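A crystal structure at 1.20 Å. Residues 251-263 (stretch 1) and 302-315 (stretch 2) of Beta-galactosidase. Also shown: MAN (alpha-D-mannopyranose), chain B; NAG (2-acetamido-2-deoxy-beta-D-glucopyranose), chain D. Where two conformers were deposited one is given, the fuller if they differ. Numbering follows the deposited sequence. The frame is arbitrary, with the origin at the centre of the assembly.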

# COMPACT_ATOMS: atom_id res chain seq x y z
N ALA A 251 20.15 5.27 8.84
CA ALA A 251 21.07 5.94 7.93
C ALA A 251 20.28 6.71 6.85
O ALA A 251 19.46 6.15 6.13
CB ALA A 251 22.00 4.93 7.28
N TRP A 252 20.53 8.02 6.82
CA TRP A 252 20.03 8.97 5.86
C TRP A 252 21.26 9.50 5.13
O TRP A 252 21.97 10.39 5.60
CB TRP A 252 19.27 10.13 6.48
CG TRP A 252 17.97 9.75 7.14
CD1 TRP A 252 17.47 8.51 7.41
CD2 TRP A 252 17.01 10.73 7.59
NE1 TRP A 252 16.24 8.66 8.02
CE2 TRP A 252 15.93 10.00 8.13
CE3 TRP A 252 16.97 12.12 7.57
CZ2 TRP A 252 14.80 10.64 8.67
CZ3 TRP A 252 15.85 12.75 8.10
CH2 TRP A 252 14.80 12.02 8.63
N PRO A 253 21.51 8.99 3.97
CA PRO A 253 22.78 9.29 3.30
C PRO A 253 22.87 10.73 2.79
O PRO A 253 21.86 11.39 2.54
CB PRO A 253 22.85 8.36 2.09
CG PRO A 253 21.53 7.73 1.99
CD PRO A 253 20.68 8.06 3.20
N ASP A 254 24.15 11.12 2.72
CA ASP A 254 24.47 12.43 2.17
C ASP A 254 23.78 12.54 0.80
O ASP A 254 23.63 11.67 -0.05
CB ASP A 254 25.96 12.67 2.09
CG ASP A 254 26.69 13.06 3.37
OD1 ASP A 254 26.08 13.31 4.45
OD2 ASP A 254 27.94 13.14 3.39
N ASN A 255 23.28 13.73 0.56
CA ASN A 255 22.63 14.08 -0.68
C ASN A 255 21.32 13.36 -0.87
O ASN A 255 20.81 13.50 -1.97
CB ASN A 255 23.51 13.76 -1.90
CG ASN A 255 24.82 14.51 -1.85
OD1 ASN A 255 24.93 15.65 -1.40
ND2 ASN A 255 25.86 13.82 -2.34
N GLY A 256 20.75 12.69 0.11
CA GLY A 256 19.44 12.01 -0.09
C GLY A 256 18.28 12.98 -0.16
O GLY A 256 17.21 12.65 -0.72
N LEU A 257 18.35 14.19 0.39
CA LEU A 257 17.19 15.09 0.37
C LEU A 257 17.06 15.69 -1.01
O LEU A 257 18.01 16.28 -1.53
CB LEU A 257 17.39 16.17 1.43
CG LEU A 257 16.14 17.04 1.63
CD1 LEU A 257 15.06 16.31 2.40
CD2 LEU A 257 16.52 18.35 2.32
N PRO A 258 15.91 15.63 -1.65
CA PRO A 258 15.79 16.34 -2.96
C PRO A 258 15.86 17.84 -2.84
O PRO A 258 15.13 18.46 -2.04
CB PRO A 258 14.37 15.97 -3.41
CG PRO A 258 13.84 14.95 -2.49
CD PRO A 258 14.68 14.91 -1.28
N THR A 259 16.74 18.46 -3.63
CA THR A 259 16.88 19.91 -3.48
C THR A 259 16.61 20.62 -4.81
O THR A 259 16.77 21.83 -4.84
CB THR A 259 18.30 20.28 -3.03
OG1 THR A 259 19.25 19.80 -3.99
CG2 THR A 259 18.61 19.65 -1.67
N THR A 260 16.21 19.91 -5.87
CA THR A 260 16.09 20.57 -7.18
C THR A 260 14.70 20.62 -7.72
O THR A 260 14.50 21.11 -8.82
CB THR A 260 16.97 19.84 -8.23
OG1 THR A 260 16.46 18.54 -8.43
CG2 THR A 260 18.42 19.68 -7.73
N TRP A 261 13.69 20.12 -6.99
CA TRP A 261 12.41 19.88 -7.65
C TRP A 261 11.63 21.15 -7.96
O TRP A 261 10.85 21.13 -8.94
CB TRP A 261 11.62 18.87 -6.81
CG TRP A 261 12.14 17.48 -6.92
CD1 TRP A 261 13.05 16.97 -7.79
CD2 TRP A 261 11.75 16.36 -6.09
NE1 TRP A 261 13.28 15.63 -7.56
CE2 TRP A 261 12.47 15.24 -6.52
CE3 TRP A 261 10.83 16.27 -5.01
CZ2 TRP A 261 12.33 13.97 -5.94
CZ3 TRP A 261 10.70 15.01 -4.44
CH2 TRP A 261 11.44 13.89 -4.89
N ARG A 262 11.76 22.21 -7.16
CA ARG A 262 11.05 23.45 -7.54
C ARG A 262 11.57 23.93 -8.88
O ARG A 262 10.83 24.26 -9.81
CB ARG A 262 11.25 24.49 -6.43
CG ARG A 262 10.82 25.88 -6.86
CD ARG A 262 9.31 25.95 -7.12
NE ARG A 262 9.01 27.37 -7.46
CZ ARG A 262 7.94 27.87 -8.04
NH1 ARG A 262 6.98 26.99 -8.38
NH2 ARG A 262 7.90 29.18 -8.27
N GLN A 263 12.90 24.02 -9.03
CA GLN A 263 13.48 24.48 -10.31
C GLN A 263 13.20 23.48 -11.43
O GLN A 263 12.90 23.91 -12.56
CB GLN A 263 14.99 24.68 -10.19
CG GLN A 263 15.51 25.38 -11.46
CD GLN A 263 14.86 26.75 -11.70
OE1 GLN A 263 14.84 27.60 -10.80
NE2 GLN A 263 14.34 27.00 -12.93
C1 MAN B . 10.96 11.97 21.03
C2 MAN B . 11.15 13.29 20.31
C3 MAN B . 10.93 13.16 18.80
C4 MAN B . 11.83 12.05 18.29
C5 MAN B . 11.49 10.73 19.01
C6 MAN B . 12.51 9.63 18.60
O2 MAN B . 12.49 13.66 20.56
O3 MAN B . 11.24 14.38 18.15
O4 MAN B . 11.56 11.87 16.92
O5 MAN B . 11.68 10.95 20.41
O6 MAN B . 12.08 8.39 19.14
C1 NAG D . 24.77 14.64 9.00
C2 NAG D . 26.25 14.30 8.94
C3 NAG D . 26.46 12.83 9.27
C4 NAG D . 25.64 12.25 10.43
C5 NAG D . 24.18 12.75 10.42
C6 NAG D . 23.41 12.46 11.71
C7 NAG D . 27.44 15.66 7.23
C8 NAG D . 27.60 15.80 5.74
N2 NAG D . 26.83 14.54 7.63
O3 NAG D . 27.83 12.50 9.29
O4 NAG D . 25.63 10.85 10.25
O5 NAG D . 24.25 14.14 10.21
O6 NAG D . 23.95 13.26 12.77
O7 NAG D . 28.20 16.34 7.94
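Stretch 2 302-315: EFERVFYKNNMAAG

A single direct hydrogen bond ties these two stretches together, and a side chain makes it to a backbone: Asn 310 ND2 donates to Pro 258 O at 2.9 Å, with a nearly straight N-H...O angle of 167°. Proline has no amide hydrogen, but its carbonyl is free to accept, and the helix answers with an amide carried on a t rotamer whose CA-to-CB bond points toward the loop.

Stretch 2 continues a helix begun earlier in the chain, widened by a pi-type turn at 304-308, and lies along a loop that is extended at Leu 257 and Pro 258 and enters a helix at Trp 261. Both run in the same sense: the nearest CA atoms match Trp 252 to Phe 303, Leu 257 to Phe 307, Pro 258 to Asn 310 and Arg 262 to Ala 314, the last two CA atoms 4.9 Å apart. Between the first two matches, a type II turn from Pro 253 to Gly 256 swings the loop off the helix.

Phe 307 is the hub. Its edge meets the face of Trp 252, with ring centroids 5.4 Å apart and planes at 72°, while Leu 257 CD1 covers a face of the Phe 307 ring, 4.1 Å from its centroid. The edge of Trp 252 rests on the helix itself: Trp 252 CZ2 lies 3.5 Å from Phe 303 N, and Trp 252 CZ3 lies 3.9 Å from Val 306 CG2. Leu 257 CD1 also reaches Asn 310 ND2 at 3.5 Å.

Farther along, Trp 261 CZ3 brings its ring edge to 3.4 Å from Asn 311 OD1. The helix then ends in a Schellman motif, with Gly 315 taking positive phi. Beside it, Arg 262 CB packs 4.0 Å from Ala 314 CB, and the O atom of water 1 accepts from Arg 262 NH1 at 2.9 Å and donates to Ala 314 O at 2.7 Å. The rule: pack around one helix-borne phenyl, set one amide-to-carbonyl bond beside it, and let water bridge the helix end.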

# COMPACT_ATOMS: atom_id res chain seq x y z
N GLU A 302 9.97 10.60 11.55
CA GLU A 302 11.03 11.58 11.34
C GLU A 302 11.24 11.81 9.85
O GLU A 302 11.38 12.94 9.39
CB GLU A 302 12.34 11.13 12.00
CG GLU A 302 12.19 11.09 13.51
CD GLU A 302 13.38 10.52 14.24
OE1 GLU A 302 14.03 9.62 13.66
OE2 GLU A 302 13.60 10.92 15.40
N PHE A 303 11.29 10.69 9.12
CA PHE A 303 11.35 10.82 7.66
C PHE A 303 10.20 11.69 7.18
O PHE A 303 10.34 12.56 6.32
CB PHE A 303 11.34 9.41 7.05
CG PHE A 303 10.81 9.42 5.63
CD1 PHE A 303 11.67 9.67 4.57
CD2 PHE A 303 9.48 9.17 5.31
CE1 PHE A 303 11.22 9.70 3.26
CE2 PHE A 303 8.99 9.21 4.02
CZ PHE A 303 9.87 9.48 2.98
N GLU A 304 8.98 11.43 7.67
CA GLU A 304 7.82 12.21 7.15
C GLU A 304 7.98 13.68 7.43
O GLU A 304 7.76 14.54 6.57
CB GLU A 304 6.48 11.74 7.77
CG GLU A 304 6.17 10.29 7.33
CD GLU A 304 4.86 9.86 7.94
OE1 GLU A 304 4.55 10.34 9.10
OE2 GLU A 304 4.18 9.02 7.37
N ARG A 305 8.35 14.03 8.69
CA ARG A 305 8.34 15.50 8.93
C ARG A 305 9.49 16.16 8.17
O ARG A 305 9.26 17.28 7.66
CB ARG A 305 8.30 15.78 10.39
CG ARG A 305 9.52 15.28 11.11
CD ARG A 305 9.12 15.05 12.61
NE ARG A 305 10.37 14.82 13.32
CZ ARG A 305 10.48 14.54 14.63
NH1 ARG A 305 9.41 14.38 15.44
NH2 ARG A 305 11.71 14.40 15.13
N VAL A 306 10.66 15.54 8.02
CA VAL A 306 11.72 16.23 7.24
C VAL A 306 11.44 16.18 5.75
O VAL A 306 11.47 17.20 5.05
CB VAL A 306 13.11 15.62 7.54
CG1 VAL A 306 14.18 16.28 6.68
CG2 VAL A 306 13.47 15.73 9.02
N PHE A 307 11.18 14.96 5.22
CA PHE A 307 11.04 14.88 3.76
C PHE A 307 9.72 15.42 3.23
O PHE A 307 9.68 15.98 2.12
CB PHE A 307 11.19 13.42 3.28
CG PHE A 307 12.63 12.94 3.26
CD1 PHE A 307 13.27 12.53 4.42
CD2 PHE A 307 13.29 12.89 2.00
CE1 PHE A 307 14.55 12.05 4.37
CE2 PHE A 307 14.62 12.42 1.96
CZ PHE A 307 15.23 12.01 3.13
N TYR A 308 8.62 15.24 3.94
CA TYR A 308 7.33 15.72 3.39
C TYR A 308 7.27 17.23 3.47
O TYR A 308 6.81 17.90 2.54
CB TYR A 308 6.12 15.09 4.05
CG TYR A 308 6.00 13.58 3.83
CD1 TYR A 308 6.93 12.85 3.11
CD2 TYR A 308 4.90 12.92 4.38
CE1 TYR A 308 6.77 11.48 2.94
CE2 TYR A 308 4.75 11.55 4.21
CZ TYR A 308 5.68 10.85 3.49
OH TYR A 308 5.52 9.49 3.33
N LYS A 309 7.76 17.83 4.56
CA LYS A 309 7.80 19.31 4.60
C LYS A 309 8.81 19.84 3.59
O LYS A 309 8.61 20.96 3.10
CB LYS A 309 8.15 19.77 6.02
CG LYS A 309 6.99 19.45 7.00
CD LYS A 309 7.33 19.82 8.44
CE LYS A 309 6.23 19.27 9.37
NZ LYS A 309 6.40 19.69 10.77
N ASN A 310 9.84 19.05 3.22
CA ASN A 310 10.72 19.51 2.14
C ASN A 310 10.00 19.57 0.81
O ASN A 310 10.39 20.35 -0.08
CB ASN A 310 11.91 18.55 2.06
CG ASN A 310 12.93 18.99 1.06
OD1 ASN A 310 13.52 20.09 1.23
ND2 ASN A 310 13.16 18.16 0.04
N ASN A 311 8.95 18.77 0.59
CA ASN A 311 8.16 18.87 -0.62
C ASN A 311 7.21 20.08 -0.54
O ASN A 311 6.96 20.72 -1.56
CB ASN A 311 7.34 17.57 -0.83
CG ASN A 311 8.28 16.41 -1.13
OD1 ASN A 311 9.38 16.58 -1.67
ND2 ASN A 311 7.85 15.19 -0.76
N MET A 312 6.70 20.37 0.67
CA MET A 312 5.95 21.60 0.84
C MET A 312 6.87 22.81 0.62
O MET A 312 6.41 23.83 0.10
CB MET A 312 5.35 21.67 2.26
CG MET A 312 4.40 20.44 2.46
SD MET A 312 3.90 20.37 4.20
CE MET A 312 3.47 18.61 4.33
N ALA A 313 8.19 22.68 0.96
CA ALA A 313 9.11 23.81 0.70
C ALA A 313 9.19 24.12 -0.79
O ALA A 313 9.49 25.25 -1.18
CB ALA A 313 10.45 23.43 1.26
N ALA A 314 8.94 23.13 -1.64
CA ALA A 314 8.96 23.28 -3.11
C ALA A 314 7.56 23.58 -3.65
O ALA A 314 7.40 23.68 -4.89
CB ALA A 314 9.53 22.05 -3.75
N GLY A 315 6.52 23.70 -2.81
CA GLY A 315 5.20 24.05 -3.24
C GLY A 315 4.45 22.91 -3.86
O GLY A 315 3.57 23.13 -4.72
O HOH W 1 6.16 24.51 -7.18